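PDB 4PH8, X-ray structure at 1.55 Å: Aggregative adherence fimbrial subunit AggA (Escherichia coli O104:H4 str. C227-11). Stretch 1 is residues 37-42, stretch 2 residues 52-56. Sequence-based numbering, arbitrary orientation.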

# COMPACT_ATOMS: atom_id res chain seq x y z
N SER A 37 -5.68 -5.42 0.11
CA SER A 37 -5.49 -4.30 1.00
C SER A 37 -4.18 -4.38 1.71
O SER A 37 -3.55 -5.43 1.80
CB SER A 37 -6.63 -4.21 1.98
OG SER A 37 -6.69 -5.34 2.80
N ALA A 38 -3.76 -3.20 2.17
CA ALA A 38 -2.51 -3.02 2.89
C ALA A 38 -2.76 -2.10 4.08
O ALA A 38 -3.65 -1.25 4.06
CB ALA A 38 -1.45 -2.43 1.98
N LYS A 39 -1.95 -2.28 5.10
CA LYS A 39 -2.06 -1.53 6.33
C LYS A 39 -0.65 -1.21 6.79
O LYS A 39 0.23 -2.06 6.73
CB LYS A 39 -2.82 -2.39 7.37
CG LYS A 39 -2.65 -2.05 8.83
CD LYS A 39 -3.53 -2.91 9.73
CE LYS A 39 -3.15 -4.39 9.83
NZ LYS A 39 -1.76 -4.70 10.17
N VAL A 40 -0.43 0.03 7.22
CA VAL A 40 0.89 0.49 7.64
C VAL A 40 0.79 1.15 9.02
O VAL A 40 -0.13 1.91 9.30
CB VAL A 40 1.53 1.48 6.62
CG1 VAL A 40 2.97 1.76 7.00
CG2 VAL A 40 1.44 0.92 5.22
N THR A 41 1.75 0.85 9.88
CA THR A 41 1.80 1.49 11.19
C THR A 41 3.26 1.61 11.59
O THR A 41 4.17 1.25 10.82
CB THR A 41 0.96 0.71 12.24
OG1 THR A 41 0.78 1.51 13.42
CG2 THR A 41 1.60 -0.63 12.57
N THR A 42 3.48 2.15 12.77
CA THR A 42 4.80 2.22 13.34
C THR A 42 4.67 2.09 14.86
O THR A 42 3.58 1.83 15.37
CB THR A 42 5.52 3.53 12.89
OG1 THR A 42 6.86 3.55 13.39
CG2 THR A 42 4.77 4.75 13.41
N LYS A 52 4.66 10.06 10.20
CA LYS A 52 3.77 10.05 9.06
C LYS A 52 4.12 8.80 8.29
O LYS A 52 5.29 8.56 7.99
CB LYS A 52 3.97 11.32 8.21
CG LYS A 52 3.27 11.32 6.86
CD LYS A 52 3.66 12.51 5.99
CE LYS A 52 3.28 13.83 6.63
NZ LYS A 52 3.62 14.97 5.73
N VAL A 53 3.11 8.00 7.97
CA VAL A 53 3.34 6.79 7.20
C VAL A 53 2.84 6.97 5.78
O VAL A 53 2.00 7.83 5.50
CB VAL A 53 2.73 5.54 7.86
CG1 VAL A 53 3.47 5.21 9.13
CG2 VAL A 53 1.24 5.69 8.12
N TRP A 54 3.41 6.16 4.89
CA TRP A 54 3.19 6.27 3.46
C TRP A 54 2.97 4.89 2.88
O TRP A 54 3.49 3.89 3.39
CB TRP A 54 4.41 6.86 2.77
CG TRP A 54 4.75 8.24 3.18
CD1 TRP A 54 5.42 8.62 4.30
CD2 TRP A 54 4.45 9.43 2.45
NE1 TRP A 54 5.56 10.00 4.32
CE2 TRP A 54 4.97 10.52 3.20
CE3 TRP A 54 3.79 9.69 1.25
CZ2 TRP A 54 4.84 11.84 2.78
CZ3 TRP A 54 3.66 11.01 0.83
CH2 TRP A 54 4.19 12.07 1.61
N LEU A 55 2.22 4.88 1.78
CA LEU A 55 1.96 3.71 1.00
C LEU A 55 1.90 4.13 -0.46
O LEU A 55 1.29 5.15 -0.79
CB LEU A 55 0.63 3.12 1.45
CG LEU A 55 0.18 1.75 1.07
CD1 LEU A 55 1.23 0.68 1.37
CD2 LEU A 55 -1.09 1.45 1.85
N TRP A 56 2.53 3.34 -1.33
CA TRP A 56 2.48 3.64 -2.75
C TRP A 56 2.77 2.41 -3.58
O TRP A 56 3.38 1.46 -3.10
CB TRP A 56 3.41 4.81 -3.14
CG TRP A 56 4.91 4.58 -3.06
CD1 TRP A 56 5.75 4.29 -4.10
CD2 TRP A 56 5.75 4.68 -1.89
NE1 TRP A 56 7.05 4.19 -3.65
CE2 TRP A 56 7.08 4.43 -2.31
CE3 TRP A 56 5.51 4.94 -0.55
CZ2 TRP A 56 8.15 4.43 -1.42
CZ3 TRP A 56 6.58 4.95 0.34
CH2 TRP A 56 7.89 4.68 -0.11

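Strand 37-41 and strand 52-56 of the fimbrial subunit AggA run nearly antiparallel, their N-to-C directions 155° apart, and their axes come no closer than 7.1 Å. That spacing is too wide for the ladder of a single sheet, and no hydrogen bond passes between the two stretches. They meet through side chains instead. The backbones come into register at Val 40 and Val 53, whose CA atoms lie 6.8 Å apart, and both valine side chains point into the gap.

Alternation along each strand sorts the residues. In the first stretch the CA-to-CB bonds of Ala 38, Val 40 and Thr 42 point toward the partner, while those of Ser 37, Lys 39 and Thr 41 point away; in the second, Val 53 and Leu 55 point toward it, and Lys 52 and Trp 54 away. The inward set is buried and mostly aliphatic, so the contact rests on shape and the exclusion of water, with 261 Å² of surface covered in all.

Val 40 is the central bump. With chi1 in the t well, its two methyls divide along the opposing strand: Val 40 CG1 rests 3.9 Å from Val 53 CB, whereas Val 40 CG2 reaches toward Leu 55, 3.9 Å from Leu 55 CD1. Val 40 CG2 also lies 4.0 Å from the carbonyl O of Trp 54, a van der Waals approach to the backbone between the two inward side chains. Val 40 thus occupies the hollow between Val 53 and Leu 55.

Leu 55 answers with a fork of its own. Its chi1 is t and chi2 p, and its two methyls together face Val 40 and Ala 38; the closest pairs are Leu 55 CD1 to Val 40 CG2 and Leu 55 CD2 to Ala 38 CB, at 3.9 Å each. Ala 38 ends at that single methyl, and the longer leucine crosses the space left in front of it. Small residue and long one are matched, and the branched end of Leu 55 spans the two neighbouring inward positions of the first strand.

At the other end, Val 53, with chi1 in the m well, directs CG1 toward the end of the first stretch. Val 53 CG1 is 4.4 Å from Thr 41 O and 4.5 Å from Thr 42 CG2, looser approaches than those at the centre. Thr 42 brings its methyl to this border, while its OG1 is hydrogen-bonded elsewhere in the structure.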